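PDB 2DY3: alanine racemase from Corynebacterium glutamicum, which is a fold-type III pyridoxal-5'-phosphate protein that pairs an N-terminal TIM-type barrel with a C-terminal beta domain and assembles as a dimer. Local coordinates for residues 30-35 with 78-83; 55-60 with 66-71. All coordinates share one frame; numbering follows the deposited sequence.

Contact 1 (30-35 with 78-83); sequences MAVVKA and LCWIWT. With PLP (pyridoxal-5'-phosphate), chain F.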
ATOM      1  N   MET B  30      -7.413  -8.109  24.590  1.00 20.88           N
ATOM      2  CA  MET B  30      -7.508  -6.910  23.757  1.00 19.78           C
ATOM      3  C   MET B  30      -7.006  -7.296  22.378  1.00 18.57           C
ATOM      4  O   MET B  30      -5.866  -7.725  22.228  1.00 18.85           O
ATOM      5  CB  MET B  30      -6.636  -5.772  24.294  1.00 17.80           C
ATOM      6  CG  MET B  30      -6.663  -4.527  23.398  1.00 16.33           C
ATOM      7  SD  MET B  30      -5.645  -3.155  24.001  1.00 17.08           S
ATOM      8  CE  MET B  30      -6.887  -2.261  24.979  1.00 16.63           C
ATOM      9  N   ALA B  31      -7.856  -7.150  21.373  1.00 18.44           N
ATOM     10  CA  ALA B  31      -7.472  -7.494  20.009  1.00 17.97           C
ATOM     11  C   ALA B  31      -6.876  -6.286  19.293  1.00 17.09           C
ATOM     12  O   ALA B  31      -7.541  -5.264  19.125  1.00 16.20           O
ATOM     13  CB  ALA B  31      -8.688  -8.010  19.238  1.00 14.93           C
ATOM     14  N   VAL B  32      -5.623  -6.400  18.868  1.00 16.80           N
ATOM     15  CA  VAL B  32      -4.994  -5.286  18.167  1.00 15.92           C
ATOM     16  C   VAL B  32      -5.370  -5.340  16.693  1.00 14.55           C
ATOM     17  O   VAL B  32      -4.921  -6.218  15.959  1.00 16.37           O
ATOM     18  CB  VAL B  32      -3.455  -5.313  18.322  1.00 14.02           C
ATOM     19  CG1 VAL B  32      -2.828  -4.177  17.517  1.00 14.09           C
ATOM     20  CG2 VAL B  32      -3.088  -5.176  19.788  1.00 12.72           C
ATOM     21  N   VAL B  33      -6.196  -4.392  16.263  1.00 14.61           N
ATOM     22  CA  VAL B  33      -6.640  -4.355  14.878  1.00 12.29           C
ATOM     23  C   VAL B  33      -6.294  -3.081  14.129  1.00 12.79           C
ATOM     24  O   VAL B  33      -7.038  -2.646  13.250  1.00 11.75           O
ATOM     25  CB  VAL B  33      -8.163  -4.607  14.775  1.00 10.62           C
ATOM     26  CG1 VAL B  33      -8.487  -5.965  15.358  1.00  7.12           C
ATOM     27  CG2 VAL B  33      -8.939  -3.510  15.500  1.00 10.01           C
ATOM     28  N   LYS B  34      -5.152  -2.493  14.473  1.00 11.99           N
ATOM     29  CA  LYS B  34      -4.673  -1.282  13.808  1.00 11.11           C
ATOM     30  C   LYS B  34      -4.356  -1.618  12.337  1.00 11.64           C
ATOM     31  O   LYS B  34      -4.372  -2.788  11.933  1.00 11.06           O
ATOM     32  CB  LYS B  34      -3.402  -0.781  14.508  1.00 12.46           C
ATOM     33  CG  LYS B  34      -2.206  -1.716  14.326  1.00 13.47           C
ATOM     34  CD  LYS B  34      -1.159  -1.602  15.441  1.00 17.33           C
ATOM     35  CE  LYS B  34       0.088  -2.335  14.986  1.00 19.87           C
ATOM     36  NZ  LYS B  34       1.191  -2.672  15.937  1.00 22.20           N
ATOM     37  N   ALA B  35      -4.071  -0.593  11.538  1.00 11.51           N
ATOM     38  CA  ALA B  35      -3.743  -0.789  10.124  1.00 11.24           C
ATOM     39  C   ALA B  35      -4.847  -1.545   9.382  1.00 12.45           C
ATOM     40  O   ALA B  35      -4.574  -2.391   8.529  1.00 11.89           O
ATOM     41  CB  ALA B  35      -2.425  -1.543  10.004  1.00 12.46           C
ATOM     42  N   LEU B  78      -8.622   1.173  22.916  1.00 13.77           N
ATOM     43  CA  LEU B  78      -7.424   1.938  23.274  1.00 13.45           C
ATOM     44  C   LEU B  78      -6.690   2.441  22.030  1.00 14.38           C
ATOM     45  O   LEU B  78      -6.500   1.708  21.064  1.00 16.51           O
ATOM     46  CB  LEU B  78      -6.475   1.081  24.112  1.00 12.10           C
ATOM     47  CG  LEU B  78      -5.138   1.711  24.532  1.00 15.39           C
ATOM     48  CD1 LEU B  78      -5.351   2.960  25.387  1.00 16.11           C
ATOM     49  CD2 LEU B  78      -4.340   0.679  25.306  1.00 12.82           C
ATOM     50  N   CYS B  79      -6.276   3.702  22.075  1.00 15.87           N
ATOM     51  CA  CYS B  79      -5.567   4.355  20.978  1.00 17.42           C
ATOM     52  C   CYS B  79      -4.234   4.888  21.534  1.00 15.46           C
ATOM     53  O   CYS B  79      -4.209   5.542  22.574  1.00 15.27           O
ATOM     54  CB  CYS B  79      -6.481   5.475  20.440  1.00 18.71           C
ATOM     55  SG  CYS B  79      -5.728   6.915  19.721  1.00 28.15           S
ATOM     56  N   TRP B  80      -3.122   4.611  20.861  1.00 15.71           N
ATOM     57  CA  TRP B  80      -1.843   5.078  21.393  1.00 16.65           C
ATOM     58  C   TRP B  80      -0.971   6.005  20.546  1.00 16.88           C
ATOM     59  O   TRP B  80       0.136   6.350  20.959  1.00 18.20           O
ATOM     60  CB  TRP B  80      -1.010   3.878  21.879  1.00 15.69           C
ATOM     61  CG  TRP B  80      -0.898   2.767  20.890  1.00 16.81           C
ATOM     62  CD1 TRP B  80      -0.100   2.727  19.786  1.00 17.78           C
ATOM     63  CD2 TRP B  80      -1.649   1.547  20.889  1.00 19.48           C
ATOM     64  NE1 TRP B  80      -0.312   1.559  19.092  1.00 20.00           N
ATOM     65  CE2 TRP B  80      -1.260   0.818  19.749  1.00 19.16           C
ATOM     66  CE3 TRP B  80      -2.617   1.003  21.741  1.00 19.39           C
ATOM     67  CZ2 TRP B  80      -1.804  -0.424  19.436  1.00 20.13           C
ATOM     68  CZ3 TRP B  80      -3.158  -0.232  21.428  1.00 21.04           C
ATOM     69  CH2 TRP B  80      -2.751  -0.931  20.286  1.00 20.47           C
ATOM     70  N   ILE B  81      -1.450   6.417  19.377  1.00 15.24           N
ATOM     71  CA  ILE B  81      -0.675   7.333  18.542  1.00 14.47           C
ATOM     72  C   ILE B  81      -1.531   8.527  18.139  1.00 14.93           C
ATOM     73  O   ILE B  81      -2.328   8.456  17.204  1.00 15.21           O
ATOM     74  CB  ILE B  81      -0.127   6.649  17.261  1.00 13.00           C
ATOM     75  CG1 ILE B  81       0.849   5.533  17.637  1.00 15.29           C
ATOM     76  CG2 ILE B  81       0.614   7.662  16.414  1.00 10.87           C
ATOM     77  CD1 ILE B  81       1.477   4.831  16.440  1.00 16.70           C
ATOM     78  N   TRP B  82      -1.363   9.621  18.873  1.00 14.60           N
ATOM     79  CA  TRP B  82      -2.095  10.859  18.632  1.00 14.43           C
ATOM     80  C   TRP B  82      -1.276  11.987  19.236  1.00 14.09           C
ATOM     81  O   TRP B  82      -0.322  11.733  19.965  1.00 11.37           O
ATOM     82  CB  TRP B  82      -3.463  10.824  19.324  1.00 13.89           C
ATOM     83  CG  TRP B  82      -3.390  10.610  20.820  1.00 13.17           C
ATOM     84  CD1 TRP B  82      -3.181   9.427  21.469  1.00 16.28           C
ATOM     85  CD2 TRP B  82      -3.542  11.606  21.848  1.00 13.39           C
ATOM     86  NE1 TRP B  82      -3.197   9.620  22.831  1.00 13.19           N
ATOM     87  CE2 TRP B  82      -3.416  10.947  23.090  1.00 15.21           C
ATOM     88  CE3 TRP B  82      -3.772  12.987  21.838  1.00 11.81           C
ATOM     89  CZ2 TRP B  82      -3.514  11.623  24.314  1.00 13.03           C
ATOM     90  CZ3 TRP B  82      -3.866  13.657  23.050  1.00 13.20           C
ATOM     91  CH2 TRP B  82      -3.737  12.973  24.273  1.00 12.93           C
ATOM     92  N   THR B  83      -1.638  13.226  18.920  1.00 14.84           N
ATOM     93  CA  THR B  83      -0.949  14.386  19.468  1.00 14.81           C
ATOM     94  C   THR B  83      -2.012  15.353  19.947  1.00 15.20           C
ATOM     95  O   THR B  83      -3.133  15.350  19.451  1.00 16.77           O
ATOM     96  CB  THR B  83      -0.065  15.104  18.421  1.00 14.97           C
ATOM     97  OG1 THR B  83      -0.892  15.604  17.362  1.00 13.74           O
ATOM     98  CG2 THR B  83       0.990  14.144  17.860  1.00 13.66           C
TER
HETATM   99  N1  PLP F 401       0.651  -3.382  21.133  1.00 28.09           N
HETATM  100  C2  PLP F 401       1.102  -2.231  20.481  1.00 28.04           C
HETATM  101  C2A PLP F 401       1.371  -0.973  21.291  1.00 28.10           C
HETATM  102  C3  PLP F 401       1.305  -2.273  19.081  1.00 28.17           C
HETATM  103  O3  PLP F 401       1.757  -1.150  18.418  1.00 30.92           O
HETATM  104  C4  PLP F 401       1.038  -3.480  18.363  1.00 26.28           C
HETATM  105  C4A PLP F 401       1.276  -3.597  16.835  1.00 27.00           C
HETATM  106  C5  PLP F 401       0.589  -4.639  19.087  1.00 26.57           C
HETATM  107  C6  PLP F 401       0.399  -4.565  20.457  1.00 27.20           C
HETATM  108  C5A PLP F 401       0.312  -5.953  18.420  1.00 25.76           C
HETATM  109  O4P PLP F 401       1.503  -6.720  18.296  1.00 24.04           O
HETATM  110  P   PLP F 401       1.625  -8.193  17.628  1.00 22.25           P
HETATM  111  O1P PLP F 401       1.067  -8.146  16.282  1.00 19.09           O
HETATM  112  O2P PLP F 401       3.072  -8.407  17.644  1.00 22.17           O
HETATM  113  O3P PLP F 401       0.846  -9.051  18.549  1.00 20.59           O
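Lys34 and Trp80 meet beside pyridoxal-5'-phosphate inside the alpha/beta barrel, where strands 28-32 and 76-81, separated by strand 56-59, send side chains to the same side of the sheet. The lysine sets its CG between the backbone N and the carbonyl carbon (chi1 68°), then runs extended to NZ, which is covalently bonded to PLP C4A at 1.3 Å, the internal aldimine of this enzyme family. On the way its CD passes the edge of the indole, 4.2 Å from Trp80 CZ2. Val32 CG1 also reaches that edge, at CH2, while both methyls of Val32 press on the cofactor, CG2 lying 3.6 Å from PLP C6. Deeper along the strands, Met30 reaches across to Leu78: CG and SD continue straight out, and the bend at chi3 (-92°) brings CE within 3.5 Å of Leu78 CB, a tight carbon pair in which the thioether chain runs roughly perpendicular to the leucine. Val32, Lys34 and Trp80 line one part of the cofactor pocket. Over one face of Trp80 sits the cofactor methyl, PLP C2A, 3.5 Å above the ring plane and displaced toward the rim.

Contact 2 (55-60 with 66-71); sequences DAFGVA and MQLRDI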
ATOM      1  N   ASP B  55     -12.312  -8.745  24.704  1.00 20.07           N
ATOM      2  CA  ASP B  55     -12.739  -7.882  25.800  1.00 19.41           C
ATOM      3  C   ASP B  55     -12.495  -6.424  25.454  1.00 20.31           C
ATOM      4  O   ASP B  55     -13.103  -5.518  26.032  1.00 19.88           O
ATOM      5  CB  ASP B  55     -11.961  -8.235  27.063  1.00 19.70           C
ATOM      6  CG  ASP B  55     -12.260  -9.634  27.544  1.00 20.28           C
ATOM      7  OD1 ASP B  55     -13.407  -9.866  27.971  1.00 20.40           O
ATOM      8  OD2 ASP B  55     -11.360 -10.494  27.484  1.00 18.71           O
ATOM      9  N   ALA B  56     -11.600  -6.201  24.499  1.00 19.77           N
ATOM     10  CA  ALA B  56     -11.255  -4.845  24.099  1.00 18.20           C
ATOM     11  C   ALA B  56     -10.507  -4.852  22.774  1.00 17.63           C
ATOM     12  O   ALA B  56     -10.175  -5.914  22.244  1.00 17.43           O
ATOM     13  CB  ALA B  56     -10.399  -4.197  25.181  1.00 14.48           C
ATOM     14  N   PHE B  57     -10.247  -3.660  22.242  1.00 16.33           N
ATOM     15  CA  PHE B  57      -9.530  -3.516  20.981  1.00 15.93           C
ATOM     16  C   PHE B  57      -8.463  -2.440  21.095  1.00 15.58           C
ATOM     17  O   PHE B  57      -8.638  -1.442  21.800  1.00 14.48           O
ATOM     18  CB  PHE B  57     -10.500  -3.148  19.858  1.00 17.15           C
ATOM     19  CG  PHE B  57     -11.399  -4.279  19.440  1.00 17.77           C
ATOM     20  CD1 PHE B  57     -10.967  -5.221  18.519  1.00 15.83           C
ATOM     21  CD2 PHE B  57     -12.665  -4.411  19.988  1.00 15.70           C
ATOM     22  CE1 PHE B  57     -11.786  -6.283  18.148  1.00 16.27           C
ATOM     23  CE2 PHE B  57     -13.490  -5.466  19.627  1.00 17.81           C
ATOM     24  CZ  PHE B  57     -13.047  -6.404  18.702  1.00 17.75           C
ATOM     25  N   GLY B  58      -7.352  -2.652  20.405  1.00 14.32           N
ATOM     26  CA  GLY B  58      -6.278  -1.685  20.429  1.00 13.87           C
ATOM     27  C   GLY B  58      -5.957  -1.217  19.022  1.00 15.67           C
ATOM     28  O   GLY B  58      -5.881  -2.030  18.089  1.00 13.91           O
ATOM     29  N   VAL B  59      -5.809   0.095  18.856  1.00 13.76           N
ATOM     30  CA  VAL B  59      -5.450   0.648  17.554  1.00 12.90           C
ATOM     31  C   VAL B  59      -4.402   1.720  17.763  1.00 14.52           C
ATOM     32  O   VAL B  59      -4.142   2.141  18.896  1.00 13.24           O
ATOM     33  CB  VAL B  59      -6.651   1.291  16.797  1.00 13.99           C
ATOM     34  CG1 VAL B  59      -7.635   0.218  16.367  1.00 11.94           C
ATOM     35  CG2 VAL B  59      -7.325   2.351  17.667  1.00 10.41           C
ATOM     36  N   ALA B  60      -3.797   2.155  16.665  1.00 15.07           N
ATOM     37  CA  ALA B  60      -2.774   3.184  16.738  1.00 15.97           C
ATOM     38  C   ALA B  60      -3.337   4.592  16.779  1.00 15.49           C
ATOM     39  O   ALA B  60      -3.049   5.351  17.702  1.00 17.44           O
ATOM     40  CB  ALA B  60      -1.821   3.061  15.557  1.00 14.94           C
ATOM     41  N   MET B  66     -11.949   5.687  16.189  1.00 16.25           N
ATOM     42  CA  MET B  66     -13.268   6.210  15.846  1.00 18.30           C
ATOM     43  C   MET B  66     -13.971   5.323  14.817  1.00 18.40           C
ATOM     44  O   MET B  66     -15.199   5.191  14.841  1.00 16.49           O
ATOM     45  CB  MET B  66     -13.156   7.666  15.354  1.00 20.90           C
ATOM     46  CG  MET B  66     -12.966   8.673  16.504  1.00 25.27           C
ATOM     47  SD  MET B  66     -12.760  10.421  16.043  1.00 34.64           S
ATOM     48  CE  MET B  66     -14.507  10.922  15.825  1.00 32.65           C
ATOM     49  N   GLN B  67     -13.195   4.700  13.930  1.00 17.50           N
ATOM     50  CA  GLN B  67     -13.760   3.807  12.915  1.00 18.22           C
ATOM     51  C   GLN B  67     -14.350   2.567  13.603  1.00 18.63           C
ATOM     52  O   GLN B  67     -15.366   2.021  13.164  1.00 18.56           O
ATOM     53  CB  GLN B  67     -12.681   3.392  11.899  1.00 17.24           C
ATOM     54  CG  GLN B  67     -13.158   2.375  10.851  1.00 16.89           C
ATOM     55  CD  GLN B  67     -12.083   2.006   9.835  1.00 16.90           C
ATOM     56  OE1 GLN B  67     -10.905   1.891  10.175  1.00 17.87           O
ATOM     57  NE2 GLN B  67     -12.489   1.804   8.583  1.00 13.90           N
ATOM     58  N   LEU B  68     -13.715   2.127  14.686  1.00 18.83           N
ATOM     59  CA  LEU B  68     -14.212   0.970  15.422  1.00 18.92           C
ATOM     60  C   LEU B  68     -15.585   1.276  16.017  1.00 20.35           C
ATOM     61  O   LEU B  68     -16.495   0.448  15.965  1.00 19.15           O
ATOM     62  CB  LEU B  68     -13.235   0.575  16.534  1.00 16.20           C
ATOM     63  CG  LEU B  68     -11.938  -0.057  16.024  1.00 15.53           C
ATOM     64  CD1 LEU B  68     -11.063  -0.472  17.195  1.00 16.46           C
ATOM     65  CD2 LEU B  68     -12.281  -1.261  15.159  1.00 15.87           C
ATOM     66  N   ARG B  69     -15.729   2.466  16.589  1.00 20.67           N
ATOM     67  CA  ARG B  69     -17.003   2.855  17.172  1.00 21.18           C
ATOM     68  C   ARG B  69     -18.036   2.948  16.059  1.00 21.45           C
ATOM     69  O   ARG B  69     -19.191   2.584  16.256  1.00 20.22           O
ATOM     70  CB  ARG B  69     -16.881   4.196  17.905  1.00 18.37           C
ATOM     71  CG  ARG B  69     -16.165   4.108  19.254  1.00 20.93           C
ATOM     72  CD  ARG B  69     -17.009   3.420  20.336  1.00 18.62           C
ATOM     73  NE  ARG B  69     -16.284   3.343  21.605  1.00 20.49           N
ATOM     74  CZ  ARG B  69     -15.881   2.213  22.184  1.00 18.67           C
ATOM     75  NH1 ARG B  69     -16.135   1.040  21.621  1.00 16.36           N
ATOM     76  NH2 ARG B  69     -15.196   2.260  23.318  1.00 19.39           N
ATOM     77  N   ASP B  70     -17.604   3.424  14.889  1.00 23.56           N
ATOM     78  CA  ASP B  70     -18.480   3.557  13.724  1.00 24.27           C
ATOM     79  C   ASP B  70     -19.121   2.233  13.299  1.00 26.11           C
ATOM     80  O   ASP B  70     -20.316   2.188  13.002  1.00 26.28           O
ATOM     81  CB  ASP B  70     -17.713   4.128  12.522  1.00 25.09           C
ATOM     82  CG  ASP B  70     -17.633   5.650  12.533  1.00 25.62           C
ATOM     83  OD1 ASP B  70     -18.292   6.285  13.382  1.00 26.76           O
ATOM     84  OD2 ASP B  70     -16.915   6.211  11.677  1.00 21.79           O
ATOM     85  N   ILE B  71     -18.338   1.159  13.252  1.00 26.20           N
ATOM     86  CA  ILE B  71     -18.892  -0.125  12.843  1.00 27.40           C
ATOM     87  C   ILE B  71     -19.727  -0.780  13.941  1.00 26.58           C
ATOM     88  O   ILE B  71     -20.336  -1.829  13.723  1.00 26.39           O
ATOM     89  CB  ILE B  71     -17.794  -1.109  12.386  1.00 29.10           C
ATOM     90  CG1 ILE B  71     -16.856  -1.436  13.541  1.00 29.34           C
ATOM     91  CG2 ILE B  71     -17.014  -0.512  11.225  1.00 30.54           C
ATOM     92  CD1 ILE B  71     -15.731  -2.362  13.140  1.00 31.90           C
TER
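Leu68 projects from helix 62-70 onto strand 56-59 and meets both Phe57 and Val59, the basic helix-on-sheet packing of a beta-alpha-beta unit in the TIM-type barrel. One methyl does the touching. Leu68 CD1 lies 3.6 Å from Val59 CG1 and 3.8 Å from Phe57 CB, so it is held between two residues that leave the strand on the same side, with Gly58 between them. The leucine carries CG beside its backbone N (chi1 -71°), and CD1 then continues the extended line from the helix toward the strand. The valine and leucine side chains lie alongside one another, pointing opposite ways. The phenylalanine offers its CB rather than its ring as the nearest surface, and the ring stands oblique to the methyl. No hydrogen bond crosses between the segments; the contact is wholly apolar and buried.

In the next shell, Val42 of helix 42-50 and Val77 of strand 76-81 also pack on Leu68, while Ile49 and Ile73 pack on Phe57. The strand is set by backbone hydrogen bonds on both flanks: Ala56 pairs with Leu29 and Ala31, Phe57 with Glu76 and Leu78.

The helix has its own tethers. Within it, Asp70 N bonds to Met66 O (3.0 Å) and Ile71 N to Gln67 O (3.1 Å), and Asp70 OD1 forms a salt bridge with Arg94. Arg69 spreads its guanidinium among backbone carbonyls beyond the helix: NH1, bonded to the oxygens of Ile73 and Gln75, ties the helix to the connection into strand 76-81, while NE and NH2 reach the loop before strand 97-100, at Arg94 O and Asn95 O. Where strand 56-59 passes into the helix, Ala60 N is hydrogen-bonded to Glu64 OE1.

In the fold
Contacts 1 and 2 lie on the two faces of one parallel sheet, their centres about 8 Å apart, with strand 56-59 running between the two strands of contact 1. Contact 1 faces the cofactor, whereas contact 2 faces the surrounding helices, and the side chain of Val59 is about 9 Å from pyridoxal-5'-phosphate. The sheet itself joins them: Ala31 N lies 2.8 Å from Ala56 O, a probable hydrogen bond. The indole of Trp80 lies against the intervening strand, its CH2 3.5 Å from Gly58 C. Glu64 in the helix of contact 2 is hydrogen-bonded to Ala35 N, next to the lysine that carries the cofactor.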